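Local coordinates for protein KP6 killer toxin subunit alpha (Ustilago maydis virus P6, PDB 4GVB) that kills sensitive fungal cells as part of a two-subunit secreted toxin, this alpha subunit recognising cellular receptors before the beta subunit comes into play, at residues 29-34 against 42-47; 56-61 against 72-77. One frame throughout, in Å; residues are numbered along the deposited sequence.

Interaction 1 (29-34 against 42-47); sequences YATAAG and SYYDAR
Ala32 on helix 28-33 and Tyr44 on strand 43-45 mark the closest approach of the two backbones, with 6.9 Å between their CA atoms, and no hydrogen bond joins the segments. The gap is filled by the Tyr44 side chain. Its CG stands anti to the backbone N (chi1 -179°), which carries the phenol out from the strand until one face lies against the helix. Ala32 sits over that face: its CA is 4.1 Å from the ring centroid and only 20° off the normal, a CH-pi contact displaced toward the rim. The methyl of the same residue packs on the phenol end, CB of Ala32 lying 3.7 Å from CZ of Tyr44 and equally close to OH. On the opposite face of the ring the strand's own continuation turns back, with Ala46 N 3.9 Å above the ring plane, so the ring is sandwiched between helix and chain. This is how the two layers of the small alpha/beta sandwich meet at one margin of its antiparallel sheet, where strand 43-45 is an outermost strand, bonded through Tyr43 to Leu52 of strand 50-53. Thr31 divides its two branches between different jobs. CG2 comes obliquely to the Tyr44 ring, 4.0 Å from CE1, while the buried OG1 is hydrogen-bonded to the backbone N of Cys18 on strand 14-19; the Thr31 side chain also touches Cys51. The Tyr29 side chain leaves the helix away from strand 43-45, and its ring meets Arg66 of the KP6 beta subunit in a cation-pi contact.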
loop_
_atom_site.group_PDB
_atom_site.type_symbol
_atom_site.label_atom_id
_atom_site.label_comp_id
_atom_site.label_asym_id
_atom_site.label_seq_id
_atom_site.Cartn_x
_atom_site.Cartn_y
_atom_site.Cartn_z
ATOM N N TYR A 29 -0.654 -1.115 6.399
ATOM C CA TYR A 29 -1.459 -0.353 5.446
ATOM C C TYR A 29 -1.624 -1.086 4.121
ATOM O O TYR A 29 -2.671 -1.006 3.485
ATOM C CB TYR A 29 -0.846 1.022 5.192
ATOM C CG TYR A 29 -1.085 2.008 6.309
ATOM C CD1 TYR A 29 -2.229 2.785 6.337
ATOM C CD2 TYR A 29 -0.165 2.160 7.336
ATOM C CE1 TYR A 29 -2.452 3.697 7.362
ATOM C CE2 TYR A 29 -0.376 3.066 8.368
ATOM C CZ TYR A 29 -1.521 3.834 8.374
ATOM O OH TYR A 29 -1.738 4.742 9.391
ATOM N N ALA A 30 -0.580 -1.783 3.698
ATOM C CA ALA A 30 -0.628 -2.542 2.456
ATOM C C ALA A 30 -1.483 -3.801 2.649
ATOM O O ALA A 30 -2.287 -4.169 1.789
ATOM C CB ALA A 30 0.763 -2.921 2.022
ATOM N N THR A 31 -1.310 -4.451 3.793
ATOM C CA THR A 31 -2.134 -5.611 4.138
ATOM C C THR A 31 -3.590 -5.230 4.209
ATOM O O THR A 31 -4.428 -5.897 3.610
ATOM C CB THR A 31 -1.734 -6.238 5.496
ATOM O OG1 THR A 31 -0.381 -6.686 5.431
ATOM C CG2 THR A 31 -2.635 -7.442 5.806
ATOM N N ALA A 32 -3.897 -4.169 4.953
ATOM C CA ALA A 32 -5.267 -3.687 5.087
ATOM C C ALA A 32 -5.936 -3.477 3.741
ATOM O O ALA A 32 -7.090 -3.834 3.571
ATOM C CB ALA A 32 -5.312 -2.397 5.891
ATOM N N ALA A 33 -5.214 -2.860 2.808
ATOM C CA ALA A 33 -5.760 -2.558 1.483
ATOM C C ALA A 33 -6.090 -3.790 0.656
ATOM O O ALA A 33 -6.807 -3.704 -0.356
ATOM C CB ALA A 33 -4.793 -1.642 0.710
ATOM N N GLY A 34 -5.534 -4.930 1.065
ATOM C CA GLY A 34 -5.779 -6.208 0.426
ATOM C C GLY A 34 -6.655 -7.138 1.253
ATOM O O GLY A 34 -6.709 -8.324 0.982
ATOM N N SER A 42 -12.585 -12.713 3.686
ATOM C CA SER A 42 -11.413 -12.519 4.526
ATOM C C SER A 42 -11.786 -11.849 5.850
ATOM O O SER A 42 -12.850 -11.247 6.001
ATOM C CB SER A 42 -10.339 -11.699 3.789
ATOM O OG SER A 42 -10.724 -10.340 3.727
ATOM N N TYR A 43 -10.885 -11.959 6.812
ATOM C CA TYR A 43 -11.030 -11.274 8.084
ATOM C C TYR A 43 -9.783 -10.434 8.311
ATOM O O TYR A 43 -8.668 -10.971 8.314
ATOM C CB TYR A 43 -11.162 -12.310 9.205
ATOM C CG TYR A 43 -11.300 -11.716 10.580
ATOM C CD1 TYR A 43 -12.544 -11.328 11.066
ATOM C CD2 TYR A 43 -10.191 -11.542 11.394
ATOM C CE1 TYR A 43 -12.674 -10.784 12.324
ATOM C CE2 TYR A 43 -10.312 -10.990 12.650
ATOM C CZ TYR A 43 -11.553 -10.616 13.109
ATOM O OH TYR A 43 -11.692 -10.074 14.370
ATOM N N TYR A 44 -9.958 -9.122 8.473
ATOM C CA TYR A 44 -8.811 -8.258 8.758
ATOM C C TYR A 44 -8.612 -8.019 10.257
ATOM O O TYR A 44 -9.351 -7.264 10.883
ATOM C CB TYR A 44 -8.879 -6.914 8.012
ATOM C CG TYR A 44 -7.668 -6.049 8.307
ATOM C CD1 TYR A 44 -6.387 -6.515 8.051
ATOM C CD2 TYR A 44 -7.801 -4.778 8.860
ATOM C CE1 TYR A 44 -5.259 -5.750 8.350
ATOM C CE2 TYR A 44 -6.680 -4.001 9.158
ATOM C CZ TYR A 44 -5.412 -4.494 8.897
ATOM O OH TYR A 44 -4.288 -3.738 9.180
ATOM N N ASP A 45 -7.599 -8.664 10.810
ATOM C CA ASP A 45 -7.205 -8.454 12.203
ATOM C C ASP A 45 -6.467 -7.125 12.304
ATOM O O ASP A 45 -5.254 -7.085 12.131
ATOM C CB ASP A 45 -6.283 -9.600 12.640
ATOM C CG ASP A 45 -5.882 -9.511 14.112
ATOM O OD1 ASP A 45 -5.776 -8.386 14.642
ATOM O OD2 ASP A 45 -5.668 -10.572 14.737
ATOM N N ALA A 46 -7.194 -6.041 12.576
ATOM C CA ALA A 46 -6.623 -4.696 12.512
ATOM C C ALA A 46 -5.537 -4.496 13.561
ATOM O O ALA A 46 -4.652 -3.647 13.407
ATOM C CB ALA A 46 -7.710 -3.636 12.660
ATOM N N ARG A 47 -5.613 -5.288 14.624
ATOM C CA ARG A 47 -4.612 -5.251 15.683
ATOM C C ARG A 47 -3.252 -5.727 15.169
ATOM O O ARG A 47 -2.306 -4.936 15.050
ATOM C CB ARG A 47 -5.062 -6.099 16.878
ATOM C CG ARG A 47 -4.267 -5.841 18.145
ATOM C CD ARG A 47 -4.300 -4.355 18.538
ATOM N NE ARG A 47 -5.655 -3.873 18.815
ATOM C CZ ARG A 47 -5.962 -2.608 19.104
ATOM N NH1 ARG A 47 -5.009 -1.681 19.155
ATOM N NH2 ARG A 47 -7.227 -2.268 19.340
#

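Interaction 2 (56-61 against 72-77); sequences DLRNQF and MSCRSL
Phe61 and Met72 meet where helix 58-67 lies over strand 71-76, and Arg58 and Cys74 bring the two segments nearest, 7.9 Å apart between CA atoms. The packed part is centred on a sulfur. Met72 runs extended from the strand (chi1 174°), carrying SD to 3.6 Å from CD2 of Phe61. The approach is to the edge of the ring, close to its plane, the direction from the ring centroid to the sulfur lying 84° off the normal. That same SD is also 3.7 Å from the carbonyl O of Arg58, so it is wedged between the ring and the first turn of the helix; a bend at chi3 (72°) turns CE to 3.8 Å from that oxygen. Phe61, buried, also reaches Cys51 of the sheet. Alongside, SG of Cys74 touches the aliphatic part of Arg58, 3.8 Å from CG, while its disulfide to Cys16 ties strand 71-76 to strand 14-19.

Toward solvent the packing gives way to polar contacts made within the helix start. Arg58 bends back and takes exposed Asp56 side-on, NE to OD1 at 2.8 Å and NH2 to OD2 at 2.7 Å. The oxygens of this two-pronged salt bridge meet the guanidinium at its edge, nearly in its plane, and fix its rotation; Trp14 adds a cation-pi contact. Asp56 OD1 also accepts from the backbone N of Arg58 at 3.2 Å, reached from the other face of the carboxylate plane. That bond makes an Asx turn leading into the helix, and the interface beside it contains a Met-aromatic contact between helix 58-67 and edge strand 71-76 of an alpha/beta sandwich.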
loop_
_atom_site.group_PDB
_atom_site.type_symbol
_atom_site.label_atom_id
_atom_site.label_comp_id
_atom_site.label_asym_id
_atom_site.label_seq_id
_atom_site.Cartn_x
_atom_site.Cartn_y
_atom_site.Cartn_z
ATOM N N ASP A 56 -8.359 -20.790 0.431
ATOM C CA ASP A 56 -6.958 -20.488 0.171
ATOM C C ASP A 56 -6.829 -19.296 -0.768
ATOM O O ASP A 56 -6.743 -19.458 -1.984
ATOM C CB ASP A 56 -6.262 -21.703 -0.436
ATOM C CG ASP A 56 -4.771 -21.514 -0.542
ATOM O OD1 ASP A 56 -4.303 -20.390 -0.280
ATOM O OD2 ASP A 56 -4.070 -22.482 -0.889
ATOM N N LEU A 57 -6.819 -18.100 -0.196
ATOM C CA LEU A 57 -6.734 -16.874 -0.979
ATOM C C LEU A 57 -5.293 -16.365 -1.057
ATOM O O LEU A 57 -5.054 -15.199 -1.392
ATOM C CB LEU A 57 -7.621 -15.795 -0.354
ATOM C CG LEU A 57 -9.093 -16.160 -0.131
ATOM C CD1 LEU A 57 -9.861 -14.988 0.479
ATOM C CD2 LEU A 57 -9.765 -16.603 -1.420
ATOM N N ARG A 58 -4.337 -17.230 -0.735
ATOM C CA ARG A 58 -2.925 -16.834 -0.717
ATOM C C ARG A 58 -2.440 -16.256 -2.050
ATOM O O ARG A 58 -1.714 -15.245 -2.089
ATOM C CB ARG A 58 -2.034 -18.012 -0.284
ATOM C CG ARG A 58 -2.062 -18.315 1.221
ATOM C CD ARG A 58 -1.217 -19.541 1.550
ATOM N NE ARG A 58 -1.708 -20.711 0.825
ATOM C CZ ARG A 58 -1.099 -21.892 0.803
ATOM N NH1 ARG A 58 0.034 -22.062 1.467
ATOM N NH2 ARG A 58 -1.618 -22.899 0.111
ATOM N N ASN A 59 -2.819 -16.890 -3.149
ATOM C CA ASN A 59 -2.345 -16.437 -4.452
ATOM C C ASN A 59 -2.862 -15.048 -4.778
ATOM O O ASN A 59 -2.104 -14.174 -5.215
ATOM C CB ASN A 59 -2.770 -17.405 -5.550
ATOM C CG ASN A 59 -1.945 -17.244 -6.810
ATOM O OD1 ASN A 59 -0.717 -17.084 -6.752
ATOM N ND2 ASN A 59 -2.610 -17.286 -7.958
ATOM N N GLN A 60 -4.167 -14.861 -4.597
ATOM C CA GLN A 60 -4.794 -13.565 -4.794
ATOM C C GLN A 60 -4.137 -12.515 -3.903
ATOM O O GLN A 60 -3.734 -11.456 -4.378
ATOM C CB GLN A 60 -6.302 -13.626 -4.501
ATOM C CG GLN A 60 -7.116 -14.470 -5.483
ATOM C CD GLN A 60 -7.125 -15.975 -5.151
ATOM O OE1 GLN A 60 -6.300 -16.470 -4.382
ATOM N NE2 GLN A 60 -8.072 -16.697 -5.741
ATOM N N PHE A 61 -4.031 -12.799 -2.607
ATOM C CA PHE A 61 -3.449 -11.830 -1.695
ATOM C C PHE A 61 -2.020 -11.496 -2.112
ATOM O O PHE A 61 -1.579 -10.334 -2.041
ATOM C CB PHE A 61 -3.500 -12.343 -0.251
ATOM C CG PHE A 61 -3.060 -11.328 0.749
ATOM C CD1 PHE A 61 -3.867 -10.249 1.047
ATOM C CD2 PHE A 61 -1.829 -11.444 1.382
ATOM C CE1 PHE A 61 -3.468 -9.296 1.956
ATOM C CE2 PHE A 61 -1.417 -10.475 2.287
ATOM C CZ PHE A 61 -2.237 -9.413 2.578
ATOM N N MET A 72 5.281 -11.470 0.611
ATOM C CA MET A 72 4.184 -11.908 1.470
ATOM C C MET A 72 4.648 -12.991 2.439
ATOM O O MET A 72 5.377 -13.896 2.059
ATOM C CB MET A 72 3.029 -12.444 0.633
ATOM C CG MET A 72 1.911 -13.046 1.471
ATOM S SD MET A 72 0.662 -13.811 0.428
ATOM C CE MET A 72 1.532 -15.262 -0.159
ATOM N N SER A 73 4.232 -12.872 3.694
ATOM C CA SER A 73 4.389 -13.956 4.653
ATOM C C SER A 73 3.029 -14.521 5.034
ATOM O O SER A 73 2.055 -13.778 5.192
ATOM C CB SER A 73 5.110 -13.482 5.910
ATOM O OG SER A 73 6.495 -13.298 5.672
ATOM N N CYS A 74 2.978 -15.841 5.184
ATOM C CA CYS A 74 1.764 -16.533 5.612
ATOM C C CYS A 74 2.086 -17.553 6.704
ATOM O O CYS A 74 3.121 -18.207 6.654
ATOM C CB CYS A 74 1.126 -17.263 4.436
ATOM S SG CYS A 74 0.335 -16.195 3.221
ATOM N N ARG A 75 1.193 -17.674 7.683
ATOM C CA ARG A 75 1.234 -18.769 8.643
ATOM C C ARG A 75 0.006 -19.655 8.422
ATOM O O ARG A 75 -1.081 -19.162 8.120
ATOM C CB ARG A 75 1.237 -18.234 10.081
ATOM C CG ARG A 75 2.376 -17.276 10.417
ATOM C CD ARG A 75 3.685 -18.023 10.684
ATOM N NE ARG A 75 4.851 -17.135 10.736
ATOM C CZ ARG A 75 5.752 -17.008 9.760
ATOM N NH1 ARG A 75 5.639 -17.715 8.641
ATOM N NH2 ARG A 75 6.775 -16.170 9.903
ATOM N N SER A 76 0.189 -20.964 8.558
ATOM C CA SER A 76 -0.914 -21.918 8.516
ATOM C C SER A 76 -1.565 -21.997 9.901
ATOM O O SER A 76 -0.869 -22.020 10.907
ATOM C CB SER A 76 -0.391 -23.292 8.088
ATOM O OG SER A 76 -1.369 -24.306 8.263
ATOM N N LEU A 77 -2.895 -22.033 9.965
ATOM C CA LEU A 77 -3.572 -22.053 11.263
ATOM C C LEU A 77 -4.226 -23.405 11.553
ATOM O O LEU A 77 -4.336 -24.250 10.662
ATOM C CB LEU A 77 -4.608 -20.926 11.360
ATOM C CG LEU A 77 -4.090 -19.496 11.192
ATOM C CD1 LEU A 77 -5.252 -18.491 11.070
ATOM C CD2 LEU A 77 -3.183 -19.138 12.364
#

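Overall arrangement
Interaction 1 closes along the chain before interaction 2 opens, and their centres lie 12 Å apart on opposite sides of the chain's centre. Each joins a helix to one of the two outermost strands of the same antiparallel sheet, 43-45 in the first and 71-76 in the second. Phe61 connects them: its CZ is 3.8 Å from CG2 of Thr31, and its CD1 is 3.4 Å from the carbonyl O of Gly34, so the ring that receives Met72 at one edge also packs against helix 28-33 and the residue after it. The partner subunit reaches the 29-34 side, whereas no other chain of the heterodimer touches the segments of interaction 2.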